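Local coordinates for protein transmembrane oligosaccharyl transferase (Archaeoglobus fulgidus, PDB 3WAJ) that is a membrane-embedded oligosaccharyl transferase of the STT3/AglB family, a GT-C-type enzyme with a zinc ion bound in this structure, at residues V212-L226 / T273-S287. Numbering follows the deposited sequence.
With SO4 (sulfate ion), chain C.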
loop_
_atom_site.group_PDB
_atom_site.type_symbol
_atom_site.label_atom_id
_atom_site.label_comp_id
_atom_site.label_asym_id
_atom_site.label_seq_id
_atom_site.Cartn_x
_atom_site.Cartn_y
_atom_site.Cartn_z
ATOM N N VAL A 212 18.590 8.464 -2.083
ATOM C CA VAL A 212 18.310 8.282 -0.653
ATOM C C VAL A 212 17.221 9.246 -0.180
ATOM O O VAL A 212 16.444 8.931 0.713
ATOM C CB VAL A 212 19.591 8.464 0.216
ATOM C CG1 VAL A 212 19.331 8.057 1.668
ATOM C CG2 VAL A 212 20.765 7.663 -0.349
ATOM N N LEU A 213 17.151 10.428 -0.785
ATOM C CA LEU A 213 16.139 11.406 -0.368
ATOM C C LEU A 213 14.749 11.033 -0.906
ATOM O O LEU A 213 13.734 11.557 -0.443
ATOM C CB LEU A 213 16.542 12.839 -0.748
ATOM C CG LEU A 213 17.763 13.431 -0.031
ATOM C CD1 LEU A 213 17.936 14.934 -0.306
ATOM C CD2 LEU A 213 17.678 13.172 1.465
ATOM N N SER A 214 14.703 10.118 -1.874
ATOM C CA SER A 214 13.424 9.603 -2.377
ATOM C C SER A 214 12.979 8.403 -1.568
ATOM O O SER A 214 11.789 8.142 -1.414
ATOM C CB SER A 214 13.526 9.190 -3.846
ATOM O OG SER A 214 13.882 10.275 -4.658
ATOM N N TRP A 215 13.962 7.676 -1.056
ATOM C CA TRP A 215 13.726 6.422 -0.364
ATOM C C TRP A 215 14.883 6.161 0.613
ATOM O O TRP A 215 16.041 6.011 0.189
ATOM C CB TRP A 215 13.652 5.311 -1.405
ATOM C CG TRP A 215 13.175 3.996 -0.880
ATOM C CD1 TRP A 215 12.033 3.764 -0.167
ATOM C CD2 TRP A 215 13.808 2.721 -1.059
ATOM N NE1 TRP A 215 11.923 2.427 0.117
ATOM C CE2 TRP A 215 13.003 1.757 -0.427
ATOM C CE3 TRP A 215 14.986 2.301 -1.701
ATOM C CZ2 TRP A 215 13.327 0.393 -0.401
ATOM C CZ3 TRP A 215 15.316 0.939 -1.687
ATOM C CH2 TRP A 215 14.486 0.004 -1.039
ATOM N N GLY A 216 14.570 6.103 1.909
ATOM C CA GLY A 216 15.585 5.997 2.953
ATOM C C GLY A 216 16.522 4.798 2.859
ATOM O O GLY A 216 17.691 4.875 3.261
ATOM N N ALA A 217 16.006 3.696 2.316
ATOM C CA ALA A 217 16.767 2.458 2.145
ATOM C C ALA A 217 17.726 2.552 0.968
ATOM O O ALA A 217 18.473 1.606 0.690
ATOM C CB ALA A 217 15.820 1.285 1.958
ATOM N N GLY A 218 17.703 3.698 0.287
ATOM C CA GLY A 218 18.476 3.907 -0.927
ATOM C C GLY A 218 19.969 3.991 -0.725
ATOM O O GLY A 218 20.727 4.028 -1.700
ATOM N N PHE A 219 20.403 4.009 0.534
ATOM C CA PHE A 219 21.834 3.924 0.841
ATOM C C PHE A 219 22.417 2.647 0.226
ATOM O O PHE A 219 23.615 2.543 0.022
ATOM C CB PHE A 219 22.054 3.919 2.359
ATOM C CG PHE A 219 21.468 2.711 3.039
ATOM C CD1 PHE A 219 22.204 1.530 3.146
ATOM C CD2 PHE A 219 20.172 2.737 3.528
ATOM C CE1 PHE A 219 21.660 0.398 3.733
ATOM C CE2 PHE A 219 19.622 1.616 4.129
ATOM C CZ PHE A 219 20.370 0.442 4.231
ATOM N N ILE A 220 21.548 1.677 -0.048
ATOM C CA ILE A 220 21.933 0.398 -0.639
ATOM C C ILE A 220 22.700 0.544 -1.959
ATOM O O ILE A 220 23.455 -0.345 -2.332
ATOM C CB ILE A 220 20.682 -0.514 -0.838
ATOM C CG1 ILE A 220 21.074 -1.989 -0.832
ATOM C CG2 ILE A 220 19.960 -0.178 -2.142
ATOM C CD1 ILE A 220 21.858 -2.399 0.366
ATOM N N ILE A 221 22.520 1.660 -2.666
ATOM C CA ILE A 221 23.287 1.904 -3.888
ATOM C C ILE A 221 24.780 2.048 -3.555
ATOM O O ILE A 221 25.645 1.808 -4.400
ATOM C CB ILE A 221 22.770 3.156 -4.647
ATOM C CG1 ILE A 221 23.447 3.296 -6.008
ATOM C CG2 ILE A 221 23.033 4.414 -3.857
ATOM C CD1 ILE A 221 23.149 2.165 -6.946
ATOM N N ALA A 222 25.090 2.424 -2.315
ATOM C CA ALA A 222 26.493 2.596 -1.920
ATOM C C ALA A 222 27.315 1.284 -1.919
ATOM O O ALA A 222 28.382 1.239 -2.535
ATOM C CB ALA A 222 26.629 3.371 -0.593
ATOM N N PRO A 223 26.830 0.222 -1.229
ATOM C CA PRO A 223 27.503 -1.082 -1.325
ATOM C C PRO A 223 27.636 -1.558 -2.769
ATOM O O PRO A 223 28.659 -2.143 -3.131
ATOM C CB PRO A 223 26.555 -2.025 -0.583
ATOM C CG PRO A 223 25.799 -1.160 0.358
ATOM C CD PRO A 223 25.707 0.196 -0.268
ATOM N N ILE A 224 26.615 -1.306 -3.585
ATOM C CA ILE A 224 26.637 -1.718 -4.992
ATOM C C ILE A 224 27.828 -1.125 -5.748
ATOM O O ILE A 224 28.618 -1.854 -6.337
ATOM C CB ILE A 224 25.310 -1.375 -5.706
ATOM C CG1 ILE A 224 24.172 -2.260 -5.175
ATOM C CG2 ILE A 224 25.437 -1.533 -7.215
ATOM C CD1 ILE A 224 22.809 -1.904 -5.743
ATOM N N ILE A 225 27.950 0.198 -5.725
ATOM C CA ILE A 225 29.085 0.882 -6.336
ATOM C C ILE A 225 30.427 0.435 -5.747
ATOM O O ILE A 225 31.419 0.328 -6.465
ATOM C CB ILE A 225 28.942 2.410 -6.212
ATOM C CG1 ILE A 225 27.673 2.867 -6.923
ATOM C CG2 ILE A 225 30.166 3.123 -6.795
ATOM C CD1 ILE A 225 27.414 4.357 -6.823
ATOM N N LEU A 226 30.463 0.175 -4.444
ATOM C CA LEU A 226 31.702 -0.280 -3.818
ATOM C C LEU A 226 32.084 -1.658 -4.337
ATOM O O LEU A 226 33.265 -1.962 -4.467
ATOM C CB LEU A 226 31.593 -0.279 -2.299
ATOM C CG LEU A 226 31.635 1.099 -1.652
ATOM C CD1 LEU A 226 31.345 0.963 -0.165
ATOM C CD2 LEU A 226 32.988 1.772 -1.881
ATOM N N THR A 273 17.211 1.814 8.782
ATOM C CA THR A 273 17.482 1.643 7.362
ATOM C C THR A 273 16.347 2.204 6.491
ATOM O O THR A 273 16.457 2.186 5.268
ATOM C CB THR A 273 17.727 0.169 7.012
ATOM O OG1 THR A 273 16.566 -0.588 7.356
ATOM C CG2 THR A 273 18.928 -0.373 7.777
ATOM N N ILE A 274 15.267 2.691 7.112
ATOM C CA ILE A 274 14.130 3.230 6.340
ATOM C C ILE A 274 13.765 4.697 6.684
ATOM O O ILE A 274 13.639 5.542 5.797
ATOM C CB ILE A 274 12.887 2.263 6.353
ATOM C CG1 ILE A 274 11.863 2.659 5.275
ATOM C CG2 ILE A 274 12.247 2.187 7.738
ATOM C CD1 ILE A 274 12.396 2.593 3.831
ATOM N N PHE A 275 13.635 4.996 7.968
ATOM C CA PHE A 275 13.477 6.371 8.434
ATOM C C PHE A 275 14.747 7.219 8.257
ATOM O O PHE A 275 15.857 6.685 8.102
ATOM C CB PHE A 275 13.040 6.366 9.897
ATOM C CG PHE A 275 11.718 5.672 10.129
ATOM C CD1 PHE A 275 10.517 6.316 9.814
ATOM C CD2 PHE A 275 11.669 4.372 10.639
ATOM C CE1 PHE A 275 9.274 5.686 10.019
ATOM C CE2 PHE A 275 10.429 3.729 10.847
ATOM C CZ PHE A 275 9.227 4.392 10.533
ATOM N N TYR A 276 14.587 8.541 8.289
ATOM C CA TYR A 276 15.704 9.446 8.009
ATOM C C TYR A 276 16.622 9.673 9.216
ATOM O O TYR A 276 16.415 10.571 10.034
ATOM C CB TYR A 276 15.207 10.732 7.321
ATOM C CG TYR A 276 14.895 10.415 5.884
ATOM C CD1 TYR A 276 15.871 10.542 4.896
ATOM C CD2 TYR A 276 13.660 9.880 5.524
ATOM C CE1 TYR A 276 15.613 10.199 3.579
ATOM C CE2 TYR A 276 13.390 9.527 4.207
ATOM C CZ TYR A 276 14.367 9.687 3.239
ATOM O OH TYR A 276 14.097 9.339 1.934
ATOM N N SER A 277 17.645 8.820 9.292
ATOM C CA SER A 277 18.464 8.660 10.483
ATOM C C SER A 277 19.930 8.884 10.145
ATOM O O SER A 277 20.287 9.015 8.971
ATOM C CB SER A 277 18.253 7.268 11.091
ATOM O OG SER A 277 18.869 6.257 10.327
ATOM N N PRO A 278 20.793 8.967 11.171
ATOM C CA PRO A 278 22.181 9.183 10.740
ATOM C C PRO A 278 22.879 7.903 10.263
ATOM O O PRO A 278 24.023 7.980 9.809
ATOM C CB PRO A 278 22.856 9.784 11.982
ATOM C CG PRO A 278 22.027 9.321 13.136
ATOM C CD PRO A 278 20.611 9.150 12.628
ATOM N N PHE A 279 22.203 6.759 10.344
ATOM C CA PHE A 279 22.734 5.524 9.770
ATOM C C PHE A 279 23.110 5.713 8.294
ATOM O O PHE A 279 24.206 5.345 7.855
ATOM C CB PHE A 279 21.722 4.380 9.881
ATOM C CG PHE A 279 22.183 3.117 9.204
ATOM C CD1 PHE A 279 21.590 2.688 8.028
ATOM C CD2 PHE A 279 23.243 2.374 9.730
ATOM C CE1 PHE A 279 22.024 1.524 7.388
ATOM C CE2 PHE A 279 23.684 1.213 9.094
ATOM C CZ PHE A 279 23.079 0.790 7.922
ATOM N N GLN A 280 22.184 6.286 7.533
ATOM C CA GLN A 280 22.394 6.475 6.107
ATOM C C GLN A 280 23.595 7.393 5.840
ATOM O O GLN A 280 24.400 7.115 4.943
ATOM C CB GLN A 280 21.102 6.958 5.416
ATOM C CG GLN A 280 19.972 5.916 5.380
ATOM C CD GLN A 280 18.981 6.014 6.554
ATOM O OE1 GLN A 280 19.324 6.449 7.666
ATOM N NE2 GLN A 280 17.741 5.591 6.302
ATOM N N LEU A 281 23.720 8.458 6.644
ATOM C CA LEU A 281 24.868 9.374 6.614
ATOM C C LEU A 281 26.190 8.635 6.861
ATOM O O LEU A 281 27.190 8.883 6.185
ATOM C CB LEU A 281 24.693 10.478 7.668
ATOM C CG LEU A 281 25.798 11.539 7.811
ATOM C CD1 LEU A 281 25.947 12.376 6.540
ATOM C CD2 LEU A 281 25.564 12.461 9.010
ATOM N N LEU A 282 26.186 7.734 7.840
ATOM C CA LEU A 282 27.348 6.906 8.125
ATOM C C LEU A 282 27.692 6.074 6.901
ATOM O O LEU A 282 28.866 5.948 6.543
ATOM C CB LEU A 282 27.076 5.993 9.320
ATOM C CG LEU A 282 27.637 6.394 10.685
ATOM C CD1 LEU A 282 27.625 7.900 10.895
ATOM C CD2 LEU A 282 26.846 5.697 11.785
ATOM N N VAL A 283 26.674 5.510 6.252
ATOM C CA VAL A 283 26.922 4.679 5.077
ATOM C C VAL A 283 27.614 5.479 3.984
ATOM O O VAL A 283 28.602 5.038 3.415
ATOM C CB VAL A 283 25.639 4.021 4.518
ATOM C CG1 VAL A 283 25.966 3.243 3.249
ATOM C CG2 VAL A 283 25.039 3.091 5.545
ATOM N N LEU A 284 27.108 6.674 3.717
ATOM C CA LEU A 284 27.666 7.491 2.649
ATOM C C LEU A 284 29.059 8.054 2.997
ATOM O O LEU A 284 29.935 8.108 2.132
ATOM C CB LEU A 284 26.666 8.573 2.217
ATOM C CG LEU A 284 25.299 7.992 1.813
ATOM C CD1 LEU A 284 24.277 9.086 1.546
ATOM C CD2 LEU A 284 25.421 7.080 0.588
ATOM N N LEU A 285 29.272 8.449 4.254
ATOM C CA LEU A 285 30.594 8.914 4.692
ATOM C C LEU A 285 31.588 7.761 4.733
ATOM O O LEU A 285 32.723 7.895 4.285
ATOM C CB LEU A 285 30.535 9.578 6.070
ATOM C CG LEU A 285 29.965 10.986 6.187
ATOM C CD1 LEU A 285 29.668 11.303 7.660
ATOM C CD2 LEU A 285 30.913 12.019 5.589
ATOM N N GLY A 286 31.162 6.628 5.279
ATOM C CA GLY A 286 32.015 5.455 5.328
ATOM C C GLY A 286 32.446 5.053 3.930
ATOM O O GLY A 286 33.626 4.788 3.695
ATOM N N SER A 287 31.490 5.028 3.003
ATOM C CA SER A 287 31.772 4.675 1.613
ATOM C C SER A 287 32.836 5.589 1.018
ATOM O O SER A 287 33.659 5.161 0.211
ATOM C CB SER A 287 30.494 4.740 0.768
ATOM O OG SER A 287 29.620 3.689 1.116
HETATM S S SO4 C . 7.928 1.827 1.064
HETATM O O1 SO4 C . 6.848 2.793 1.303
HETATM O O2 SO4 C . 8.548 1.509 2.354
HETATM O O3 SO4 C . 7.353 0.623 0.462
HETATM O O4 SO4 C . 8.959 2.353 0.161
HETATM O O HOH W 1 12.061 5.925 3.281
#
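Phe219 lies against the start of helix 278-303, where its ring and that of Phe279 form a T-shaped (edge-to-face) pair. The contact belongs to the helical STT3 N-terminal region: the turn linking helices 199-214 and 221-234 meets the loop and first turns of helix 278-303, and segments 221-226 and 278-287 run nearly parallel, their axes approaching to 10.1 Å at 16°. The bond from CA to CB of Phe219 points toward 273-287, and CG, between the backbone N and carbonyl carbon (chi1 64°), sets the flat ring with one face to Phe279. Phe279 CE1 comes 3.7 Å from Phe219 CZ, over that face, while Thr273 O meets C-H groups at the ring edge and Val283 CG2 and Gln280 CG pack obliquely.

Tyr276 reaches the C-terminal end of helix 199-214, where a long side chain ending in a donor is apt: OH gives its proton to Val212 O at 2.7 Å, in the carbonyl plane. Its ring also touches Leu213 CD2. Gly216, with no side chain, makes a close CA-H...O contact with Ile274 O (CA to O 3.5 Å). In Gln280, bent at chi2, NE2 donates hydrogen bonds to Gly216 O (3.1 Å), from above the Gly216 carbonyl plane, and to Phe275 O, tying turn and loop together. Farther along, small Ala222 brings CB within 3.5 Å of Ser287 OG; that hydroxyl donates to Val283 O, 2.9 Å away.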